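Local coordinates for protein trans-2-enoyl-CoA reductase [NADH] (Treponema denticola ATCC 35405, PDB 4GGO) that reduces the carbon-carbon double bond of crotonyl-CoA and longer trans-2-enoyl-CoA thioesters with NADH, a step of fatty acid synthesis, at residues L293-L298 against V353-M357; V178-T182 against Y374-L379. All coordinates share one frame; numbering follows the deposited sequence.

Contact 1: residues L293-L298 against V353-M357; sequences LYLASL and VSALM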
loop_
_atom_site.group_PDB
_atom_site.type_symbol
_atom_site.label_atom_id
_atom_site.label_comp_id
_atom_site.label_asym_id
_atom_site.label_seq_id
_atom_site.Cartn_x
_atom_site.Cartn_y
_atom_site.Cartn_z
ATOM N N LEU A 293 14.858 -8.058 8.394
ATOM C CA LEU A 293 15.329 -9.435 8.493
ATOM C C LEU A 293 14.171 -10.411 8.332
ATOM O O LEU A 293 14.310 -11.454 7.695
ATOM C CB LEU A 293 16.031 -9.675 9.832
ATOM C CG LEU A 293 16.490 -11.114 10.084
ATOM C CD1 LEU A 293 17.481 -11.557 9.017
ATOM C CD2 LEU A 293 17.092 -11.258 11.472
ATOM N N TYR A 294 13.031 -10.067 8.921
ATOM C CA TYR A 294 11.831 -10.881 8.803
ATOM C C TYR A 294 11.363 -10.980 7.353
ATOM O O TYR A 294 11.118 -12.076 6.848
ATOM C CB TYR A 294 10.711 -10.315 9.677
ATOM C CG TYR A 294 9.354 -10.911 9.383
ATOM C CD1 TYR A 294 9.067 -12.229 9.717
ATOM C CD2 TYR A 294 8.358 -10.158 8.775
ATOM C CE1 TYR A 294 7.830 -12.782 9.451
ATOM C CE2 TYR A 294 7.114 -10.703 8.505
ATOM C CZ TYR A 294 6.857 -12.017 8.844
ATOM O OH TYR A 294 5.623 -12.568 8.582
ATOM N N LEU A 295 11.247 -9.829 6.693
ATOM C CA LEU A 295 10.792 -9.773 5.305
ATOM C C LEU A 295 11.722 -10.527 4.363
ATOM O O LEU A 295 11.264 -11.260 3.491
ATOM C CB LEU A 295 10.650 -8.322 4.840
ATOM C CG LEU A 295 9.492 -7.526 5.441
ATOM C CD1 LEU A 295 9.527 -6.091 4.952
ATOM C CD2 LEU A 295 8.163 -8.177 5.099
ATOM N N ALA A 296 13.026 -10.338 4.539
ATOM C CA ALA A 296 14.015 -11.045 3.732
ATOM C C ALA A 296 13.883 -12.555 3.921
ATOM O O ALA A 296 14.011 -13.326 2.970
ATOM C CB ALA A 296 15.420 -10.584 4.087
ATOM N N SER A 297 13.620 -12.965 5.157
ATOM C CA SER A 297 13.423 -14.373 5.467
ATOM C C SER A 297 12.073 -14.851 4.946
ATOM O O SER A 297 11.953 -15.971 4.451
ATOM C CB SER A 297 13.517 -14.602 6.976
ATOM O OG SER A 297 14.748 -14.117 7.483
ATOM N N LEU A 298 11.063 -13.993 5.061
ATOM C CA LEU A 298 9.716 -14.310 4.599
ATOM C C LEU A 298 9.696 -14.501 3.089
ATOM O O LEU A 298 9.090 -15.447 2.586
ATOM C CB LEU A 298 8.734 -13.203 4.993
ATOM C CG LEU A 298 7.260 -13.453 4.663
ATOM C CD1 LEU A 298 6.692 -14.550 5.555
ATOM C CD2 LEU A 298 6.449 -12.173 4.798
ATOM N N VAL A 353 10.121 -19.385 8.858
ATOM C CA VAL A 353 10.732 -18.064 8.947
ATOM C C VAL A 353 11.467 -17.887 10.273
ATOM O O VAL A 353 12.588 -17.377 10.306
ATOM C CB VAL A 353 9.686 -16.939 8.780
ATOM C CG1 VAL A 353 10.313 -15.580 9.065
ATOM C CG2 VAL A 353 9.088 -16.972 7.381
ATOM N N SER A 354 10.832 -18.313 11.360
ATOM C CA SER A 354 11.418 -18.200 12.693
ATOM C C SER A 354 12.706 -19.006 12.815
ATOM O O SER A 354 13.683 -18.542 13.403
ATOM C CB SER A 354 10.418 -18.642 13.764
ATOM O OG SER A 354 9.357 -17.711 13.882
ATOM N N ALA A 355 12.703 -20.214 12.261
ATOM C CA ALA A 355 13.892 -21.057 12.278
ATOM C C ALA A 355 14.996 -20.427 11.438
ATOM O O ALA A 355 16.172 -20.478 11.798
ATOM C CB ALA A 355 13.566 -22.453 11.769
ATOM N N LEU A 356 14.604 -19.821 10.322
ATOM C CA LEU A 356 15.552 -19.202 9.406
ATOM C C LEU A 356 16.227 -17.982 10.028
ATOM O O LEU A 356 17.436 -17.796 9.885
ATOM C CB LEU A 356 14.852 -18.814 8.101
ATOM C CG LEU A 356 15.743 -18.362 6.944
ATOM C CD1 LEU A 356 16.815 -19.401 6.659
ATOM C CD2 LEU A 356 14.904 -18.102 5.699
ATOM N N MET A 357 15.446 -17.161 10.725
ATOM C CA MET A 357 15.972 -15.946 11.345
ATOM C C MET A 357 17.023 -16.240 12.417
ATOM O O MET A 357 17.931 -15.440 12.639
ATOM C CB MET A 357 14.839 -15.098 11.932
ATOM C CG MET A 357 13.934 -14.454 10.889
ATOM S SD MET A 357 12.791 -13.241 11.585
ATOM C CE MET A 357 11.683 -14.295 12.516
#
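A chi1 of 167° holds the ring of Tyr294 opposite its backbone N, beside the carbonyl carbon, where it meets Val353, while Met357, its CG anti to its carbonyl carbon, runs out through an extended chi2 (-170°) that carries SD on to Tyr294. Met357 SD rests 3.8 Å from Tyr294 CA and lies at the edge of that ring, near its plane; Val353 CG1 reaches Tyr294 CD1 obliquely at 3.6 Å. The other branch, Val353 CG2, meets Leu298 CD1 at 3.9 Å, so the valine fits between two side chains one helical turn apart. Ser297 fills the closest backbone approach. Its OG touches Met357 CG at 3.5 Å but gives its hydrogen bond to Leu293 O (2.7 Å), a carbonyl that also takes Ser297 N from the opposite face; this buried hydroxyl is thus satisfied within its own helix. Leu356 CD2 closes over Ser297 CB at 4.0 Å. The Tyr294 hydroxyl is held by Glu344 and Gln350, and its side chain also touches the substrate-binding Tyr234. The axes of segments 293-298 and 353-357, parts of helices 291-305 and 347-359, approach to 9.3 Å with N-to-C directions 118° apart, and helix 371-380 touches the first through Leu295 and Ala296.

Contact 2: residues V178-T182 against Y374-L379; sequences VDPFT and YRHDFL
Pro180 and Arg375 mark the nearest backbone approach, their CA atoms 6.1 Å apart where the irregular turn after strand 173-178 meets helix 371-380. Within the turn, Asp179 OD1 accepts from Phe181 N nearly along its C-O axis and from Thr182 N from above the carboxylate plane; the first bond makes an Asx turn, and the second extends it to an Asx motif that shapes the loop. Pro180 then sets its CG obliquely against the Tyr374 ring, 3.5 Å from CD1. Arg375, bent at chi3 (-62°), folds its guanidinium back toward the turn: NH1 donates to Pro180 O at 2.8 Å, nearly straight along the carbonyl direction, with the acceptor in the guanidinium plane. The aliphatic part of the same side chain lies over one face of Phe181, CG 3.8 Å from the ring centroid in a CH-pi contact. At the ring's edge, Leu379 CG approaches Phe181 CZ to 3.9 Å, and Phe378 CD2 comes within 3.7 Å of Phe181 CE2, the two aromatic planes 73° apart. One arginine therefore does two jobs, its methylenes covering an aromatic face while its charged end grips a main-chain carbonyl. The salt bridge from NH2 to Glu366 gives the guanidinium a second anchor and fixes its rotation, and the partial negative charge of the carbonyl would be expected to add to its stabilisation.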
loop_
_atom_site.group_PDB
_atom_site.type_symbol
_atom_site.label_atom_id
_atom_site.label_comp_id
_atom_site.label_asym_id
_atom_site.label_seq_id
_atom_site.Cartn_x
_atom_site.Cartn_y
_atom_site.Cartn_z
ATOM N N VAL A 178 18.885 -6.251 9.106
ATOM C CA VAL A 178 19.877 -6.495 8.070
ATOM C C VAL A 178 19.838 -5.406 7.003
ATOM O O VAL A 178 18.769 -4.926 6.624
ATOM C CB VAL A 178 19.703 -7.903 7.435
ATOM C CG1 VAL A 178 18.393 -7.998 6.661
ATOM C CG2 VAL A 178 20.887 -8.248 6.544
ATOM N N ASP A 179 21.016 -4.989 6.555
ATOM C CA ASP A 179 21.120 -4.065 5.436
ATOM C C ASP A 179 21.239 -4.909 4.177
ATOM O O ASP A 179 22.274 -5.529 3.939
ATOM C CB ASP A 179 22.339 -3.154 5.604
ATOM C CG ASP A 179 22.394 -2.040 4.568
ATOM O OD1 ASP A 179 22.257 -2.325 3.360
ATOM O OD2 ASP A 179 22.577 -0.871 4.966
ATOM N N PRO A 180 20.170 -4.936 3.366
ATOM C CA PRO A 180 20.079 -5.794 2.179
ATOM C C PRO A 180 21.122 -5.465 1.113
ATOM O O PRO A 180 21.389 -6.301 0.251
ATOM C CB PRO A 180 18.673 -5.502 1.646
ATOM C CG PRO A 180 18.353 -4.140 2.158
ATOM C CD PRO A 180 18.984 -4.077 3.515
ATOM N N PHE A 181 21.702 -4.269 1.174
ATOM C CA PHE A 181 22.683 -3.852 0.178
ATOM C C PHE A 181 24.122 -4.165 0.587
ATOM O O PHE A 181 24.994 -4.330 -0.266
ATOM C CB PHE A 181 22.527 -2.364 -0.146
ATOM C CG PHE A 181 21.314 -2.052 -0.976
ATOM C CD1 PHE A 181 21.337 -2.226 -2.350
ATOM C CD2 PHE A 181 20.150 -1.590 -0.383
ATOM C CE1 PHE A 181 20.223 -1.945 -3.119
ATOM C CE2 PHE A 181 19.032 -1.307 -1.147
ATOM C CZ PHE A 181 19.069 -1.484 -2.518
ATOM N N THR A 182 24.366 -4.251 1.890
ATOM C CA THR A 182 25.699 -4.565 2.394
ATOM C C THR A 182 25.744 -5.966 2.997
ATOM O O THR A 182 26.813 -6.566 3.117
ATOM C CB THR A 182 26.155 -3.551 3.458
ATOM O OG1 THR A 182 25.302 -3.648 4.605
ATOM C CG2 THR A 182 26.103 -2.133 2.905
ATOM N N TYR A 374 14.700 -8.400 -1.731
ATOM C CA TYR A 374 14.479 -7.196 -0.938
ATOM C C TYR A 374 15.020 -5.972 -1.667
ATOM O O TYR A 374 14.349 -4.942 -1.745
ATOM C CB TYR A 374 15.144 -7.326 0.435
ATOM C CG TYR A 374 14.660 -6.324 1.463
ATOM C CD1 TYR A 374 15.049 -4.991 1.404
ATOM C CD2 TYR A 374 13.825 -6.715 2.502
ATOM C CE1 TYR A 374 14.613 -4.075 2.340
ATOM C CE2 TYR A 374 13.384 -5.805 3.447
ATOM C CZ TYR A 374 13.782 -4.487 3.361
ATOM O OH TYR A 374 13.350 -3.574 4.295
ATOM N N ARG A 375 16.239 -6.086 -2.192
ATOM C CA ARG A 375 16.858 -4.991 -2.935
ATOM C C ARG A 375 16.015 -4.609 -4.144
ATOM O O ARG A 375 15.851 -3.428 -4.451
ATOM C CB ARG A 375 18.272 -5.365 -3.387
ATOM C CG ARG A 375 19.291 -5.463 -2.263
ATOM C CD ARG A 375 20.705 -5.592 -2.812
ATOM N NE ARG A 375 20.882 -6.798 -3.616
ATOM C CZ ARG A 375 21.304 -7.961 -3.132
ATOM N NH1 ARG A 375 21.590 -8.080 -1.843
ATOM N NH2 ARG A 375 21.439 -9.006 -3.936
ATOM N N HIS A 376 15.478 -5.616 -4.826
ATOM C CA HIS A 376 14.654 -5.384 -6.005
ATOM C C HIS A 376 13.382 -4.617 -5.663
ATOM O O HIS A 376 13.049 -3.638 -6.325
ATOM C CB HIS A 376 14.296 -6.702 -6.691
ATOM C CG HIS A 376 13.386 -6.537 -7.868
ATOM N ND1 HIS A 376 13.801 -5.977 -9.057
ATOM C CD2 HIS A 376 12.076 -6.841 -8.032
ATOM C CE1 HIS A 376 12.791 -5.951 -9.906
ATOM N NE2 HIS A 376 11.731 -6.469 -9.310
ATOM N N ASP A 377 12.675 -5.065 -4.629
ATOM C CA ASP A 377 11.432 -4.415 -4.220
ATOM C C ASP A 377 11.666 -2.976 -3.775
ATOM O O ASP A 377 10.878 -2.083 -4.089
ATOM C CB ASP A 377 10.740 -5.207 -3.110
ATOM C CG ASP A 377 10.139 -6.505 -3.609
ATOM O OD1 ASP A 377 10.048 -6.681 -4.843
ATOM O OD2 ASP A 377 9.750 -7.345 -2.772
ATOM N N PHE A 378 12.754 -2.758 -3.045
ATOM C CA PHE A 378 13.123 -1.420 -2.597
ATOM C C PHE A 378 13.424 -0.507 -3.781
ATOM O O PHE A 378 13.018 0.656 -3.799
ATOM C CB PHE A 378 14.338 -1.492 -1.666
ATOM C CG PHE A 378 14.815 -0.150 -1.184
ATOM C CD1 PHE A 378 14.198 0.475 -0.113
ATOM C CD2 PHE A 378 15.883 0.483 -1.801
ATOM C CE1 PHE A 378 14.636 1.709 0.335
ATOM C CE2 PHE A 378 16.325 1.717 -1.358
ATOM C CZ PHE A 378 15.701 2.329 -0.289
ATOM N N LEU A 379 14.132 -1.043 -4.769
ATOM C CA LEU A 379 14.550 -0.267 -5.932
ATOM C C LEU A 379 13.431 -0.071 -6.954
ATOM O O LEU A 379 13.326 0.990 -7.568
ATOM C CB LEU A 379 15.763 -0.917 -6.600
ATOM C CG LEU A 379 17.092 -0.795 -5.851
ATOM C CD1 LEU A 379 18.181 -1.592 -6.553
ATOM C CD2 LEU A 379 17.496 0.665 -5.714
#

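In the fold
The two contacts illustrate how chemistry follows burial. Contact 1 is a largely buried helix-helix interface with no hydrogen bond between its segments, whereas contact 2 is a surface contact of loop on helix, joined by a charged side chain as well as by packing. Each joins the catalytic region to a C-terminal helix, 347-359 in contact 1 and 371-380 in contact 2, and contact 1 is nested in the chain loop that contact 2 closes. Their centres lie about 14 Å apart, and they touch: helix 291-305, which carries one side of contact 1, also bears on contact 2, Leu293 packing on Val178 and Leu295 on Tyr374. Both adjoin functional residues, contact 1 Tyr234 and contact 2 the NAD-binding Val281.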